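Long-range contact in collagen alpha-1(XX) chain (Homo sapiens, PDB 5KF4), which is probably a structural component of the extracellular matrix, a collagen chain that carries fibronectin type III domains: residues 17-29 / 64-78. Sequence-based numbering, arbitrary orientation.
Sequences LVLSQVTSSSIRL and STELHNLASRTEYLV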
ATOM      1  N   LEU A  17       6.099   6.129  -4.808  1.00 33.92           N
ATOM      2  CA  LEU A  17       5.697   5.802  -3.445  1.00 15.13           C
ATOM      3  C   LEU A  17       6.665   6.395  -2.420  1.00 29.10           C
ATOM      4  O   LEU A  17       7.875   6.202  -2.512  1.00 29.77           O
ATOM      5  CB  LEU A  17       5.616   4.286  -3.262  1.00 12.63           C
ATOM      6  CG  LEU A  17       5.142   3.808  -1.889  1.00  9.33           C
ATOM      7  CD1 LEU A  17       3.643   4.037  -1.778  1.00  9.09           C
ATOM      8  CD2 LEU A  17       5.489   2.355  -1.648  1.00  6.69           C
ATOM      9  N   VAL A  18       6.122   7.110  -1.439  1.00 35.13           N
ATOM     10  CA  VAL A  18       6.933   7.727  -0.393  1.00 26.77           C
ATOM     11  C   VAL A  18       6.504   7.241   0.995  1.00 23.98           C
ATOM     12  O   VAL A  18       5.385   7.496   1.434  1.00 29.80           O
ATOM     13  CB  VAL A  18       6.847   9.269  -0.444  1.00 23.80           C
ATOM     14  CG1 VAL A  18       7.764   9.889   0.590  1.00  6.03           C
ATOM     15  CG2 VAL A  18       7.190   9.777  -1.837  1.00 22.77           C
ATOM     16  N   LEU A  19       7.410   6.556   1.683  1.00 26.22           N
ATOM     17  CA  LEU A  19       7.139   6.023   3.016  1.00 31.79           C
ATOM     18  C   LEU A  19       7.843   6.860   4.084  1.00 34.90           C
ATOM     19  O   LEU A  19       9.060   6.775   4.234  1.00 35.94           O
ATOM     20  CB  LEU A  19       7.584   4.556   3.124  1.00 31.52           C
ATOM     21  CG  LEU A  19       7.151   3.520   2.076  1.00 33.62           C
ATOM     22  CD1 LEU A  19       7.946   3.641   0.783  1.00 49.68           C
ATOM     23  CD2 LEU A  19       7.276   2.113   2.626  1.00 29.97           C
ATOM     24  N   SER A  20       7.083   7.677   4.810  1.00 33.44           N
ATOM     25  CA  SER A  20       7.676   8.606   5.774  1.00 26.84           C
ATOM     26  C   SER A  20       6.993   8.557   7.140  1.00 25.85           C
ATOM     27  O   SER A  20       6.165   7.681   7.394  1.00 28.24           O
ATOM     28  CB  SER A  20       7.634  10.037   5.233  1.00 27.55           C
ATOM     29  OG  SER A  20       6.303  10.453   4.988  1.00 33.22           O
ATOM     30  N   GLN A  21       7.333   9.522   7.996  1.00 19.05           N
ATOM     31  CA  GLN A  21       6.771   9.642   9.345  1.00 32.42           C
ATOM     32  C   GLN A  21       6.771   8.301  10.065  1.00 36.74           C
ATOM     33  O   GLN A  21       5.761   7.882  10.633  1.00 33.69           O
ATOM     34  CB  GLN A  21       5.353  10.217   9.309  1.00 46.98           C
ATOM     35  CG  GLN A  21       5.245  11.550   8.596  1.00 55.82           C
ATOM     36  CD  GLN A  21       3.832  12.095   8.592  1.00 62.04           C
ATOM     37  OE1 GLN A  21       2.948  11.564   9.264  1.00 70.35           O
ATOM     38  NE2 GLN A  21       3.610  13.163   7.831  1.00 55.10           N
ATOM     39  N   VAL A  22       7.919   7.635  10.036  1.00 34.56           N
ATOM     40  CA  VAL A  22       8.036   6.305  10.601  1.00 26.41           C
ATOM     41  C   VAL A  22       8.161   6.400  12.106  1.00 33.29           C
ATOM     42  O   VAL A  22       9.066   7.051  12.626  1.00 52.14           O
ATOM     43  CB  VAL A  22       9.256   5.559  10.031  1.00 18.67           C
ATOM     44  CG1 VAL A  22       9.288   4.125  10.527  1.00 26.05           C
ATOM     45  CG2 VAL A  22       9.241   5.611   8.516  1.00 17.94           C
ATOM     46  N   THR A  23       7.237   5.755  12.804  1.00 18.31           N
ATOM     47  CA  THR A  23       7.292   5.693  14.255  1.00 24.87           C
ATOM     48  C   THR A  23       7.431   4.242  14.686  1.00 24.96           C
ATOM     49  O   THR A  23       7.711   3.368  13.867  1.00 29.43           O
ATOM     50  CB  THR A  23       6.047   6.325  14.902  1.00 28.17           C
ATOM     51  OG1 THR A  23       4.940   5.418  14.810  1.00 22.81           O
ATOM     52  CG2 THR A  23       5.698   7.651  14.211  1.00 13.00           C
ATOM     53  N   SER A  24       7.236   3.991  15.974  1.00 21.13           N
ATOM     54  CA  SER A  24       7.289   2.635  16.500  1.00 15.39           C
ATOM     55  C   SER A  24       6.102   1.796  16.042  1.00 10.52           C
ATOM     56  O   SER A  24       6.183   0.566  15.983  1.00 25.32           O
ATOM     57  CB  SER A  24       7.347   2.665  18.029  1.00 24.14           C
ATOM     58  OG  SER A  24       7.049   3.959  18.526  1.00 33.97           O
ATOM     59  N   SER A  25       5.003   2.464  15.704  1.00 11.84           N
ATOM     60  CA  SER A  25       3.765   1.758  15.394  1.00 10.05           C
ATOM     61  C   SER A  25       3.071   2.231  14.116  1.00 12.93           C
ATOM     62  O   SER A  25       2.018   1.711  13.750  1.00 21.62           O
ATOM     63  CB  SER A  25       2.798   1.879  16.575  1.00 14.53           C
ATOM     64  OG  SER A  25       2.407   3.225  16.770  1.00 15.77           O
ATOM     65  N   SER A  26       3.650   3.214  13.440  1.00 13.32           N
ATOM     66  CA  SER A  26       3.017   3.804  12.259  1.00 11.66           C
ATOM     67  C   SER A  26       4.003   4.216  11.171  1.00 20.56           C
ATOM     68  O   SER A  26       5.159   4.535  11.443  1.00 17.24           O
ATOM     69  CB  SER A  26       2.181   5.026  12.651  1.00 17.93           C
ATOM     70  OG  SER A  26       3.021   6.160  12.824  1.00 27.67           O
ATOM     71  N   ILE A  27       3.531   4.191   9.930  1.00 31.88           N
ATOM     72  CA  ILE A  27       4.267   4.788   8.823  1.00 27.58           C
ATOM     73  C   ILE A  27       3.286   5.592   7.980  1.00 31.71           C
ATOM     74  O   ILE A  27       2.080   5.343   8.013  1.00 33.82           O
ATOM     75  CB  ILE A  27       4.953   3.755   7.905  1.00 20.44           C
ATOM     76  CG1 ILE A  27       3.914   2.991   7.081  1.00 29.59           C
ATOM     77  CG2 ILE A  27       5.887   2.848   8.702  1.00 22.86           C
ATOM     78  CD1 ILE A  27       4.470   2.390   5.805  1.00 34.25           C
ATOM     79  N   ARG A  28       3.784   6.570   7.235  1.00 38.93           N
ATOM     80  CA  ARG A  28       2.901   7.231   6.293  1.00 34.57           C
ATOM     81  C   ARG A  28       3.220   6.748   4.896  1.00 20.02           C
ATOM     82  O   ARG A  28       4.375   6.531   4.542  1.00 16.37           O
ATOM     83  CB  ARG A  28       3.006   8.753   6.358  1.00 42.63           C
ATOM     84  CG  ARG A  28       1.651   9.401   6.135  1.00 49.49           C
ATOM     85  CD  ARG A  28       1.671  10.916   6.217  1.00 57.06           C
ATOM     86  NE  ARG A  28       0.605  11.442   7.073  1.00 60.31           N
ATOM     87  CZ  ARG A  28      -0.700  11.255   6.888  1.00 58.36           C
ATOM     88  NH1 ARG A  28      -1.564  11.791   7.740  1.00 60.86           N
ATOM     89  NH2 ARG A  28      -1.155  10.540   5.865  1.00 55.02           N
ATOM     90  N   LEU A  29       2.167   6.584   4.108  1.00 25.39           N
ATOM     91  CA  LEU A  29       2.298   6.135   2.738  1.00 29.50           C
ATOM     92  C   LEU A  29       1.886   7.266   1.822  1.00 27.19           C
ATOM     93  O   LEU A  29       0.874   7.925   2.061  1.00 30.31           O
ATOM     94  CB  LEU A  29       1.433   4.901   2.503  1.00 42.70           C
ATOM     95  CG  LEU A  29       1.927   3.894   1.477  1.00 40.52           C
ATOM     96  CD1 LEU A  29       3.363   3.499   1.787  1.00 44.62           C
ATOM     97  CD2 LEU A  29       1.010   2.693   1.506  1.00 25.90           C
ATOM     98  N   SER A  64      -3.037   9.892   0.124  1.00 57.16           N
ATOM     99  CA  SER A  64      -2.296   9.548   1.319  1.00 51.01           C
ATOM    100  C   SER A  64      -3.173   8.720   2.242  1.00 55.79           C
ATOM    101  O   SER A  64      -4.393   8.878   2.266  1.00 61.94           O
ATOM    102  CB  SER A  64      -1.802  10.805   2.037  1.00 43.75           C
ATOM    103  OG  SER A  64      -1.300  10.494   3.327  1.00 41.80           O
ATOM    104  N   THR A  65      -2.541   7.839   3.001  1.00 46.48           N
ATOM    105  CA  THR A  65      -3.210   7.158   4.092  1.00 37.48           C
ATOM    106  C   THR A  65      -2.124   6.776   5.078  1.00 28.22           C
ATOM    107  O   THR A  65      -0.965   6.601   4.702  1.00 20.75           O
ATOM    108  CB  THR A  65      -4.008   5.917   3.610  1.00 39.47           C
ATOM    109  OG1 THR A  65      -5.365   6.011   4.061  1.00 45.63           O
ATOM    110  CG2 THR A  65      -3.396   4.625   4.130  1.00 36.98           C
ATOM    111  N   GLU A  66      -2.494   6.662   6.345  1.00 32.06           N
ATOM    112  CA  GLU A  66      -1.542   6.262   7.362  1.00 35.02           C
ATOM    113  C   GLU A  66      -1.835   4.863   7.871  1.00 31.67           C
ATOM    114  O   GLU A  66      -2.984   4.525   8.152  1.00 27.05           O
ATOM    115  CB  GLU A  66      -1.560   7.250   8.525  1.00 35.99           C
ATOM    116  CG  GLU A  66      -0.484   6.992   9.556  1.00 43.53           C
ATOM    117  CD  GLU A  66      -0.350   8.123  10.545  1.00 50.78           C
ATOM    118  OE1 GLU A  66      -0.585   9.285  10.155  1.00 55.91           O
ATOM    119  OE2 GLU A  66      -0.012   7.847  11.715  1.00 52.05           O
ATOM    120  N   LEU A  67      -0.787   4.062   8.016  1.00 31.56           N
ATOM    121  CA  LEU A  67      -0.935   2.746   8.601  1.00 32.07           C
ATOM    122  C   LEU A  67      -0.639   2.876  10.089  1.00 32.35           C
ATOM    123  O   LEU A  67       0.273   3.601  10.483  1.00 44.67           O
ATOM    124  CB  LEU A  67       0.014   1.748   7.930  1.00 20.40           C
ATOM    125  CG  LEU A  67      -0.120   1.584   6.408  1.00 21.70           C
ATOM    126  CD1 LEU A  67       0.854   0.544   5.872  1.00 13.14           C
ATOM    127  CD2 LEU A  67      -1.552   1.228   6.014  1.00 27.47           C
ATOM    128  N   HIS A  68      -1.415   2.182  10.914  1.00 30.77           N
ATOM    129  CA  HIS A  68      -1.266   2.273  12.361  1.00 23.31           C
ATOM    130  C   HIS A  68      -1.150   0.896  12.996  1.00 29.05           C
ATOM    131  O   HIS A  68      -1.310  -0.126  12.324  1.00 37.75           O
ATOM    132  CB  HIS A  68      -2.444   3.021  12.998  1.00 31.07           C
ATOM    133  CG  HIS A  68      -2.506   4.479  12.660  1.00 46.57           C
ATOM    134  ND1 HIS A  68      -3.281   4.976  11.635  1.00 53.81           N
ATOM    135  CD2 HIS A  68      -1.906   5.551  13.231  1.00 50.55           C
ATOM    136  CE1 HIS A  68      -3.149   6.290  11.583  1.00 51.32           C
ATOM    137  NE2 HIS A  68      -2.317   6.664  12.539  1.00 48.50           N
ATOM    138  N   ASN A  69      -0.889   0.890  14.300  1.00 25.75           N
ATOM    139  CA  ASN A  69      -0.858  -0.331  15.099  1.00 22.24           C
ATOM    140  C   ASN A  69       0.167  -1.338  14.589  1.00  9.25           C
ATOM    141  O   ASN A  69      -0.067  -2.544  14.614  1.00 14.94           O
ATOM    142  CB  ASN A  69      -2.248  -0.968  15.145  1.00 38.88           C
ATOM    143  CG  ASN A  69      -3.292  -0.037  15.724  1.00 37.60           C
ATOM    144  OD1 ASN A  69      -3.269   0.280  16.913  1.00 33.53           O
ATOM    145  ND2 ASN A  69      -4.216   0.411  14.881  1.00 34.57           N
ATOM    146  N   LEU A  70       1.307  -0.833  14.128  1.00  8.19           N
ATOM    147  CA  LEU A  70       2.381  -1.687  13.638  1.00  7.94           C
ATOM    148  C   LEU A  70       3.300  -2.107  14.783  1.00 23.01           C
ATOM    149  O   LEU A  70       3.450  -1.385  15.766  1.00 18.37           O
ATOM    150  CB  LEU A  70       3.191  -0.967  12.559  1.00  8.82           C
ATOM    151  CG  LEU A  70       2.420  -0.583  11.295  1.00 23.37           C
ATOM    152  CD1 LEU A  70       3.279   0.278  10.378  1.00  7.50           C
ATOM    153  CD2 LEU A  70       1.917  -1.821  10.576  1.00 16.04           C
ATOM    154  N   ALA A  71       3.889  -3.291  14.667  1.00 21.22           N
ATOM    155  CA  ALA A  71       4.865  -3.747  15.647  1.00 14.60           C
ATOM    156  C   ALA A  71       6.193  -3.028  15.458  1.00 25.22           C
ATOM    157  O   ALA A  71       6.608  -2.756  14.333  1.00 33.45           O
ATOM    158  CB  ALA A  71       5.062  -5.248  15.548  1.00  8.32           C
ATOM    159  N   SER A  72       6.858  -2.735  16.570  1.00 16.23           N
ATOM    160  CA  SER A  72       8.129  -2.018  16.555  1.00 20.50           C
ATOM    161  C   SER A  72       9.278  -2.902  16.076  1.00 21.08           C
ATOM    162  O   SER A  72       9.170  -4.128  16.090  1.00 16.78           O
ATOM    163  CB  SER A  72       8.443  -1.468  17.948  1.00 25.52           C
ATOM    164  OG  SER A  72       8.836  -2.512  18.823  1.00 31.02           O
ATOM    165  N   ARG A  73      10.361  -2.267  15.633  1.00 25.54           N
ATOM    166  CA  ARG A  73      11.565  -2.967  15.183  1.00 27.49           C
ATOM    167  C   ARG A  73      11.248  -4.013  14.126  1.00 28.60           C
ATOM    168  O   ARG A  73      11.852  -5.084  14.109  1.00 46.34           O
ATOM    169  CB  ARG A  73      12.283  -3.640  16.358  1.00 35.78           C
ATOM    170  CG  ARG A  73      12.335  -2.825  17.636  1.00 36.61           C
ATOM    171  CD  ARG A  73      13.174  -3.523  18.700  1.00 35.74           C
ATOM    172  NE  ARG A  73      12.550  -4.757  19.175  1.00 36.32           N
ATOM    173  CZ  ARG A  73      11.606  -4.812  20.111  1.00 33.86           C
ATOM    174  NH1 ARG A  73      11.172  -3.700  20.686  1.00 22.53           N
ATOM    175  NH2 ARG A  73      11.097  -5.985  20.474  1.00 32.58           N
ATOM    176  N   THR A  74      10.302  -3.704  13.248  1.00 15.54           N
ATOM    177  CA  THR A  74       9.791  -4.700  12.318  1.00 10.68           C
ATOM    178  C   THR A  74       9.838  -4.209  10.878  1.00  9.72           C
ATOM    179  O   THR A  74       9.504  -3.064  10.592  1.00 18.47           O
ATOM    180  CB  THR A  74       8.341  -5.094  12.670  1.00 14.92           C
ATOM    181  OG1 THR A  74       8.258  -5.428  14.062  1.00 16.05           O
ATOM    182  CG2 THR A  74       7.886  -6.281  11.833  1.00  7.54           C
ATOM    183  N   GLU A  75      10.253  -5.091   9.976  1.00 16.96           N
ATOM    184  CA  GLU A  75      10.279  -4.779   8.556  1.00 16.63           C
ATOM    185  C   GLU A  75       8.952  -5.154   7.912  1.00 19.49           C
ATOM    186  O   GLU A  75       8.459  -6.272   8.076  1.00 17.34           O
ATOM    187  CB  GLU A  75      11.422  -5.512   7.857  1.00 26.77           C
ATOM    188  CG  GLU A  75      11.553  -5.175   6.384  1.00 37.19           C
ATOM    189  CD  GLU A  75      12.824  -5.719   5.766  1.00 39.87           C
ATOM    190  OE1 GLU A  75      13.222  -6.848   6.115  1.00 40.90           O
ATOM    191  OE2 GLU A  75      13.421  -5.020   4.923  1.00 44.29           O
ATOM    192  N   TYR A  76       8.368  -4.204   7.192  1.00 26.51           N
ATOM    193  CA  TYR A  76       7.120  -4.444   6.485  1.00 21.71           C
ATOM    194  C   TYR A  76       7.245  -4.296   4.974  1.00 26.92           C
ATOM    195  O   TYR A  76       7.918  -3.393   4.486  1.00 28.78           O
ATOM    196  CB  TYR A  76       6.027  -3.497   6.995  1.00 17.98           C
ATOM    197  CG  TYR A  76       5.501  -3.836   8.370  1.00 18.90           C
ATOM    198  CD1 TYR A  76       4.481  -4.763   8.531  1.00 12.63           C
ATOM    199  CD2 TYR A  76       6.016  -3.229   9.506  1.00 14.16           C
ATOM    200  CE1 TYR A  76       3.990  -5.075   9.777  1.00  7.53           C
ATOM    201  CE2 TYR A  76       5.529  -3.540  10.760  1.00  8.85           C
ATOM    202  CZ  TYR A  76       4.518  -4.463  10.888  1.00 16.30           C
ATOM    203  OH  TYR A  76       4.026  -4.780  12.132  1.00 29.63           O
ATOM    204  N   LEU A  77       6.601  -5.202   4.244  1.00 25.79           N
ATOM    205  CA  LEU A  77       6.383  -5.017   2.817  1.00 18.86           C
ATOM    206  C   LEU A  77       5.073  -4.273   2.647  1.00 19.28           C
ATOM    207  O   LEU A  77       4.030  -4.743   3.089  1.00 26.13           O
ATOM    208  CB  LEU A  77       6.340  -6.350   2.069  1.00 32.01           C
ATOM    209  CG  LEU A  77       6.317  -6.216   0.542  1.00 34.24           C
ATOM    210  CD1 LEU A  77       7.559  -5.489   0.037  1.00 34.26           C
ATOM    211  CD2 LEU A  77       6.170  -7.576  -0.130  1.00 26.53           C
ATOM    212  N   VAL A  78       5.121  -3.119   1.996  1.00 22.05           N
ATOM    213  CA  VAL A  78       3.944  -2.270   1.892  1.00 27.24           C
ATOM    214  C   VAL A  78       3.542  -2.082   0.434  1.00 32.63           C
ATOM    215  O   VAL A  78       4.354  -1.666  -0.378  1.00 39.95           O
ATOM    216  CB  VAL A  78       4.194  -0.900   2.534  1.00 19.34           C
ATOM    217  CG1 VAL A  78       2.961  -0.042   2.415  1.00 20.92           C
ATOM    218  CG2 VAL A  78       4.583  -1.066   3.993  1.00  7.08           C
TER
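Ile27, Leu67, Leu70 and Val78 meet in the core of a fibronectin type III sandwich, where strands 15-20, 27-32 and 64-67 form the three-stranded sheet and 75-84 belongs to the four-stranded one opposite. Strands 27-29 and 64-67 pair antiparallel: Leu67 N binds Ile27 O (3.1 Å) and Leu29 N binds Thr65 O (3.2 Å). Beyond the strand ends Leu70 N reaches Ser25 O at 2.7 Å, tying the loops together. On the inner face Ile27 lies alongside Leu67, both pointing into the sandwich, and crosses Leu70 roughly at right angles. With its CG1 between the backbone N and carbonyl carbon (chi1 71°), CG2 is turned to Leu70 CD1 and CD1 reaches Val78 CG2 tip to tip at 3.9 Å. Leu29 slides past Val78 the opposite way, CD2 3.5 Å from CG1. Leu70 CD2 lies over one face of the Tyr76 ring, toward its rim, and Tyr76 OH accepts from Ala71 N (2.9 Å), as in the tyrosine corner of this fold. Outside, Glu66 OE1 stands over one face of the Arg28 guanidinium, 3.6 Å from NH1, the guanidinium and carboxylate planes 79° apart, while Ser64 OG lies near the guanidinium edge. A leucine in place of Arg28 would probably leave the Glu66 carboxylate without this countercharge. Apolar packing joins the sheets within, whereas the outer ion pair, long and with no N-H aimed at the oxygen, probably adds mainly electrostatic attraction.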